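Local coordinates for protein B-agarase (Saccharophagus degradans, PDB 4BQ2) that hydrolyses the beta-linkages of agarose, apparently working from chain ends, as an exo-beta-agarase of glycoside hydrolase family 50, at residues H220-E223 with E224-A227; N382-K386 with Y387-Y391. All blocks are in the same frame, centred on the assembly; numbering follows the deposited sequence.

Contact 1. Residues H220-E223 with E224-A227; sequences HSLE and ELHA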
ATOM      1  N   HIS A 220     -19.560  18.847  12.380  1.00 26.64           N
ATOM      2  CA  HIS A 220     -19.337  20.198  12.944  1.00 31.31           C
ATOM      3  C   HIS A 220     -19.644  20.313  14.443  1.00 32.51           C
ATOM      4  O   HIS A 220     -19.329  21.326  15.073  1.00 33.72           O
ATOM      5  CB  HIS A 220     -20.122  21.237  12.147  1.00 35.43           C
ATOM      6  CG  HIS A 220     -19.751  21.300  10.695  1.00 36.40           C
ATOM      7  ND1 HIS A 220     -18.585  21.889  10.249  1.00 37.66           N
ATOM      8  CD2 HIS A 220     -20.411  20.885   9.587  1.00 36.84           C
ATOM      9  CE1 HIS A 220     -18.535  21.817   8.930  1.00 36.01           C
ATOM     10  NE2 HIS A 220     -19.635  21.224   8.502  1.00 38.12           N
ATOM     11  N   SER A 221     -20.235  19.262  15.019  1.00 32.18           N
ATOM     12  CA  SER A 221     -20.622  19.227  16.442  1.00 31.24           C
ATOM     13  C   SER A 221     -20.758  17.783  16.911  1.00 31.59           C
ATOM     14  O   SER A 221     -21.047  16.902  16.103  1.00 29.66           O
ATOM     15  CB  SER A 221     -21.976  19.919  16.656  1.00 30.22           C
ATOM     16  OG  SER A 221     -22.985  19.400  15.774  1.00 28.63           O
ATOM     17  N   LEU A 222     -20.596  17.567  18.213  1.00 29.73           N
ATOM     18  CA  LEU A 222     -20.955  16.308  18.867  1.00 29.61           C
ATOM     19  C   LEU A 222     -22.400  15.829  18.597  1.00 30.30           C
ATOM     20  O   LEU A 222     -22.634  14.618  18.438  1.00 28.75           O
ATOM     21  CB  LEU A 222     -20.672  16.410  20.365  1.00 30.67           C
ATOM     22  CG  LEU A 222     -20.763  15.144  21.206  1.00 32.18           C
ATOM     23  CD1 LEU A 222     -19.710  14.122  20.781  1.00 32.18           C
ATOM     24  CD2 LEU A 222     -20.617  15.477  22.688  1.00 34.61           C
ATOM     25  N   GLU A 223     -23.352  16.766  18.531  1.00 29.08           N
ATOM     26  CA  GLU A 223     -24.739  16.467  18.154  1.00 31.04           C
ATOM     27  C   GLU A 223     -24.818  15.766  16.790  1.00 30.43           C
ATOM     28  O   GLU A 223     -25.459  14.713  16.672  1.00 29.31           O
ATOM     29  CB  GLU A 223     -25.609  17.732  18.137  1.00 32.71           C
ATOM     30  CG  GLU A 223     -25.977  18.263  19.526  1.00 36.44           C
ATOM     31  CD  GLU A 223     -24.935  19.196  20.176  1.00 39.17           C
ATOM     32  OE1 GLU A 223     -23.765  19.334  19.700  1.00 33.06           O
ATOM     33  OE2 GLU A 223     -25.294  19.792  21.223  1.00 38.27           O
ATOM     34  N   GLU A 224     -24.157  16.344  15.784  1.00 29.88           N
ATOM     35  CA  GLU A 224     -24.119  15.782  14.421  1.00 31.65           C
ATOM     36  C   GLU A 224     -23.521  14.360  14.416  1.00 28.41           C
ATOM     37  O   GLU A 224     -23.984  13.479  13.683  1.00 30.44           O
ATOM     38  CB  GLU A 224     -23.326  16.702  13.465  1.00 31.73           C
ATOM     39  CG  GLU A 224     -24.038  18.008  13.098  1.00 35.81           C
ATOM     40  CD  GLU A 224     -23.302  18.888  12.066  1.00 40.86           C
ATOM     41  OE1 GLU A 224     -22.200  18.505  11.578  1.00 34.31           O
ATOM     42  OE2 GLU A 224     -23.859  19.985  11.737  1.00 40.46           O
ATOM     43  N   LEU A 225     -22.487  14.157  15.231  1.00 27.03           N
ATOM     44  CA  LEU A 225     -21.861  12.843  15.373  1.00 26.14           C
ATOM     45  C   LEU A 225     -22.795  11.806  15.999  1.00 26.24           C
ATOM     46  O   LEU A 225     -22.838  10.650  15.543  1.00 24.79           O
ATOM     47  CB  LEU A 225     -20.548  12.942  16.150  1.00 25.78           C
ATOM     48  CG  LEU A 225     -19.647  11.710  16.302  1.00 27.18           C
ATOM     49  CD1 LEU A 225     -19.166  11.203  14.952  1.00 24.86           C
ATOM     50  CD2 LEU A 225     -18.458  12.024  17.209  1.00 29.68           C
ATOM     51  N   HIS A 226     -23.530  12.194  17.036  1.00 26.27           N
ATOM     52  CA  HIS A 226     -24.478  11.264  17.669  1.00 25.86           C
ATOM     53  C   HIS A 226     -25.650  10.976  16.750  1.00 25.95           C
ATOM     54  O   HIS A 226     -26.215   9.882  16.794  1.00 24.97           O
ATOM     55  CB  HIS A 226     -24.979  11.757  19.030  1.00 26.49           C
ATOM     56  CG  HIS A 226     -23.956  11.676  20.115  1.00 26.72           C
ATOM     57  ND1 HIS A 226     -24.088  12.344  21.309  1.00 27.76           N
ATOM     58  CD2 HIS A 226     -22.757  11.047  20.167  1.00 27.09           C
ATOM     59  CE1 HIS A 226     -23.027  12.113  22.063  1.00 28.16           C
ATOM     60  NE2 HIS A 226     -22.209  11.319  21.397  1.00 27.72           N
ATOM     61  N   ALA A 227     -25.998  11.959  15.921  1.00 24.68           N
ATOM     62  CA  ALA A 227     -27.022  11.792  14.912  1.00 24.68           C
ATOM     63  C   ALA A 227     -26.615  10.762  13.871  1.00 25.93           C
ATOM     64  O   ALA A 227     -27.441   9.929  13.501  1.00 26.27           O
ATOM     65  CB  ALA A 227     -27.340  13.114  14.233  1.00 26.65           C
TER

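Contact 2. Residues N382-K386 with Y387-Y391; sequences NLERK and YGETY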
ATOM      1  N   ASN A 382     -12.775   9.578  18.889  1.00 16.50           N
ATOM      2  CA  ASN A 382     -14.132   9.662  18.360  1.00 16.28           C
ATOM      3  C   ASN A 382     -14.978   8.440  18.738  1.00 16.07           C
ATOM      4  O   ASN A 382     -16.193   8.561  18.892  1.00 16.75           O
ATOM      5  CB  ASN A 382     -14.120   9.912  16.829  1.00 15.56           C
ATOM      6  CG  ASN A 382     -13.626  11.314  16.466  1.00 16.92           C
ATOM      7  OD1 ASN A 382     -13.811  12.273  17.242  1.00 17.73           O
ATOM      8  ND2 ASN A 382     -12.978  11.448  15.299  1.00 15.59           N
ATOM      9  N   LEU A 383     -14.351   7.265  18.861  1.00 16.14           N
ATOM     10  CA  LEU A 383     -15.086   6.117  19.396  1.00 17.27           C
ATOM     11  C   LEU A 383     -15.593   6.445  20.817  1.00 16.84           C
ATOM     12  O   LEU A 383     -16.749   6.186  21.134  1.00 16.76           O
ATOM     13  CB  LEU A 383     -14.227   4.865  19.440  1.00 16.34           C
ATOM     14  CG  LEU A 383     -13.733   4.343  18.078  1.00 16.04           C
ATOM     15  CD1 LEU A 383     -12.975   3.055  18.315  1.00 16.72           C
ATOM     16  CD2 LEU A 383     -14.888   4.123  17.103  1.00 16.43           C
ATOM     17  N   GLU A 384     -14.740   7.035  21.656  1.00 18.15           N
ATOM     18  CA  GLU A 384     -15.213   7.391  22.999  1.00 19.40           C
ATOM     19  C   GLU A 384     -16.310   8.446  22.909  1.00 19.02           C
ATOM     20  O   GLU A 384     -17.362   8.335  23.588  1.00 18.87           O
ATOM     21  CB  GLU A 384     -14.088   7.858  23.919  1.00 20.79           C
ATOM     22  CG  GLU A 384     -14.569   8.009  25.366  1.00 22.81           C
ATOM     23  CD  GLU A 384     -13.456   8.354  26.331  1.00 22.26           C
ATOM     24  OE1 GLU A 384     -12.277   8.087  26.045  1.00 22.30           O
ATOM     25  OE2 GLU A 384     -13.775   8.908  27.395  1.00 23.29           O
ATOM     26  N   ARG A 385     -16.115   9.441  22.039  1.00 18.55           N
ATOM     27  CA  ARG A 385     -17.146  10.470  21.863  1.00 20.01           C
ATOM     28  C   ARG A 385     -18.469   9.876  21.440  1.00 20.33           C
ATOM     29  O   ARG A 385     -19.516  10.294  21.941  1.00 19.53           O
ATOM     30  CB  ARG A 385     -16.740  11.506  20.810  1.00 19.12           C
ATOM     31  CG  ARG A 385     -15.646  12.472  21.280  1.00 20.67           C
ATOM     32  CD  ARG A 385     -15.383  13.482  20.157  1.00 21.61           C
ATOM     33  NE  ARG A 385     -14.539  14.595  20.580  1.00 20.80           N
ATOM     34  CZ  ARG A 385     -13.311  14.865  20.135  1.00 21.60           C
ATOM     35  NH1 ARG A 385     -12.713  14.094  19.240  1.00 22.12           N
ATOM     36  NH2 ARG A 385     -12.662  15.934  20.600  1.00 18.23           N
ATOM     37  N   LYS A 386     -18.444   8.918  20.510  1.00 19.97           N
ATOM     38  CA  LYS A 386     -19.690   8.298  19.995  1.00 19.81           C
ATOM     39  C   LYS A 386     -20.392   7.365  20.953  1.00 21.62           C
ATOM     40  O   LYS A 386     -21.635   7.386  21.051  1.00 21.82           O
ATOM     41  CB  LYS A 386     -19.432   7.481  18.722  1.00 20.85           C
ATOM     42  CG  LYS A 386     -19.353   8.287  17.441  1.00 22.97           C
ATOM     43  CD  LYS A 386     -19.059   7.409  16.212  1.00 23.72           C
ATOM     44  CE  LYS A 386     -20.199   6.462  15.879  1.00 23.10           C
ATOM     45  NZ  LYS A 386     -20.092   5.921  14.480  1.00 25.49           N
ATOM     46  N   TYR A 387     -19.609   6.518  21.618  1.00 19.94           N
ATOM     47  CA  TYR A 387     -20.188   5.405  22.358  1.00 20.81           C
ATOM     48  C   TYR A 387     -20.136   5.582  23.848  1.00 22.48           C
ATOM     49  O   TYR A 387     -20.799   4.834  24.575  1.00 22.51           O
ATOM     50  CB  TYR A 387     -19.545   4.059  21.944  1.00 17.82           C
ATOM     51  CG  TYR A 387     -19.724   3.738  20.468  1.00 17.10           C
ATOM     52  CD1 TYR A 387     -20.971   3.811  19.867  1.00 17.04           C
ATOM     53  CD2 TYR A 387     -18.646   3.339  19.684  1.00 17.42           C
ATOM     54  CE1 TYR A 387     -21.150   3.518  18.511  1.00 16.89           C
ATOM     55  CE2 TYR A 387     -18.806   3.052  18.323  1.00 17.66           C
ATOM     56  CZ  TYR A 387     -20.080   3.131  17.756  1.00 16.99           C
ATOM     57  OH  TYR A 387     -20.264   2.831  16.444  1.00 17.76           O
ATOM     58  N   GLY A 388     -19.358   6.576  24.291  1.00 22.06           N
ATOM     59  CA  GLY A 388     -19.192   6.893  25.701  1.00 24.13           C
ATOM     60  C   GLY A 388     -18.649   5.698  26.464  1.00 29.08           C
ATOM     61  O   GLY A 388     -18.079   4.773  25.863  1.00 25.17           O
ATOM     62  N   GLU A 389     -18.854   5.704  27.785  1.00 29.13           N
ATOM     63  CA  GLU A 389     -18.444   4.589  28.651  1.00 35.09           C
ATOM     64  C   GLU A 389     -19.539   4.018  29.568  1.00 38.16           C
ATOM     65  O   GLU A 389     -20.092   4.737  30.405  1.00 42.96           O
ATOM     66  CB  GLU A 389     -17.244   4.998  29.484  1.00 34.83           C
ATOM     67  CG  GLU A 389     -16.011   5.225  28.651  1.00 32.60           C
ATOM     68  CD  GLU A 389     -14.784   5.342  29.508  1.00 37.19           C
ATOM     69  OE1 GLU A 389     -14.816   6.156  30.451  1.00 42.05           O
ATOM     70  OE2 GLU A 389     -13.801   4.617  29.269  1.00 35.17           O
ATOM     71  N   THR A 390     -19.855   2.736  29.387  1.00 36.18           N
ATOM     72  CA  THR A 390     -20.743   1.991  30.297  1.00 35.68           C
ATOM     73  C   THR A 390     -19.918   1.208  31.315  1.00 33.23           C
ATOM     74  O   THR A 390     -20.457   0.616  32.279  1.00 32.70           O
ATOM     75  CB  THR A 390     -21.701   1.068  29.509  1.00 39.42           C
ATOM     76  OG1 THR A 390     -22.718   1.884  28.912  1.00 45.27           O
ATOM     77  CG2 THR A 390     -22.400   0.072  30.419  1.00 41.97           C
ATOM     78  N   TYR A 391     -18.610   1.187  31.060  1.00 27.09           N
ATOM     79  CA  TYR A 391     -17.555   0.750  31.978  1.00 25.18           C
ATOM     80  C   TYR A 391     -16.265   1.223  31.268  1.00 26.78           C
ATOM     81  O   TYR A 391     -16.353   1.671  30.110  1.00 25.80           O
ATOM     82  CB  TYR A 391     -17.584  -0.790  32.214  1.00 25.77           C
ATOM     83  CG  TYR A 391     -17.630  -1.602  30.948  1.00 22.33           C
ATOM     84  CD1 TYR A 391     -16.452  -1.955  30.264  1.00 21.76           C
ATOM     85  CD2 TYR A 391     -18.851  -1.975  30.400  1.00 22.18           C
ATOM     86  CE1 TYR A 391     -16.517  -2.689  29.086  1.00 21.58           C
ATOM     87  CE2 TYR A 391     -18.927  -2.711  29.226  1.00 23.17           C
ATOM     88  CZ  TYR A 391     -17.766  -3.044  28.574  1.00 21.23           C
ATOM     89  OH  TYR A 391     -17.885  -3.750  27.421  1.00 23.18           O
TER
HETATM   90  O   HOH W   1     -13.804   8.917  30.125  1.00 39.14           O
HETATM   91  O   HOH W   2     -22.063   4.056  14.454  1.00 17.55           O

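Contact 1. Residues H220-E223 with E224-A227
The backbone N of His-220 donates to Glu-224 OE1 over 2.8 Å, reaching the oxygen from above the carboxylate plane, 47° out of it. Glu-224 can meet it because its chain runs extended beyond CG, back past the start of helix 222-235. On the way CG passes 3.2 Å from Ser-221 OG, and at the end the carboxylate stands nearly perpendicular to the His-220 imidazole, with OE1 near the ring plane at its edge. Ser-221 is the N-cap: its OG, set between backbone N and carbonyl carbon (chi1 52°), accepts the N-H of Glu-224 at 3.3 Å. Deeper in the first turn, Leu-222 lays its branch point against His-226, CG standing 4.2 Å from the imidazole centroid in a CH-pi contact over the face. The carbonyl O of Leu-222 lies over the same face, offset toward the rim, and takes the His-226 N-H at 2.9 Å; a hydrogen bond from NE2 to Arg-385 O fixes the ring further. At this start of helix 222-235 the serine N-cap lacks the reciprocal bond of a true capping box, because Glu-224 takes the N-H of His-220 instead of that of Ser-221.

Contact 2. Residues N382-K386 with Y387-Y391
Tyr-387 lies alongside Lys-386 at the C-terminal end of helix 378-387, where Gly-388, the first residue with non-helical backbone angles, ends the helix with a positive phi of 59°. The two side chains run abreast in the same direction. Lys-386 CB lies almost straight above the middle of the phenol, 4.1 Å from its centroid in a CH-pi contact, and after a bend at chi3 (67°) the chain brings CE alongside CZ and OH. The ammonium and the hydroxyl do not bond directly; one water joins them, accepting from Lys-386 NZ at 2.7 Å and hydrogen-bonded to Tyr-387 OH at 2.9 Å. Leu-383, one turn back, adds an apolar touch of its CD2 to the ring's CE2.

Around this pair stands the backbone of the last turn. Tyr-387 N donates to Leu-383 O, and Gly-388 N to Glu-384 O at 2.8 Å, a more bent bond, so the helical pattern continues into the glycine before the chain departs. Beyond the turn Glu-389 OE1 comes within 4.2 Å of Glu-384 OE2; these like charges probably repel. A water between them lies within hydrogen-bonding distance of both and may ease this, but it has more acceptors within reach than protons, so the two bonds need not hold together. Each glutamate has a firmer partner for its other oxygen, His-358 for Glu-384 and the N-H of Gly-393 for Glu-389.

In the outer shell Asp-725 forms a salt bridge with Lys-386 and so helps fix the ammonium beside the tyrosine hydroxyl. On another side of the helix Arg-385 NH1 reaches back to Asn-382 OD1, 2.9 Å away, tilted 31° from the amide carbonyl plane.

Overall arrangement
The two contacts illustrate how helix ends can be built locally and then packed on each other. Contact 1 is the start of helix 222-235 and contact 2 the finish of helix 378-387; their centres lie 13 Å apart, and both sit far out, 32 and 31 Å from the centre of the chain. They touch directly. His-226 NE2 probably hydrogen-bonds Arg-385 O at 2.9 Å, while Leu-225 CG packs 3.6 Å from Lys-386 CG and Leu-222 CD1 reaches 4.0 Å from Arg-385 CB. Neither contact supplies a ligand to the calcium ion, which is bound by Asp-7, Glu-9, Ser-37, Lys-38 and Asp-185; the pair is helix-to-helix packing.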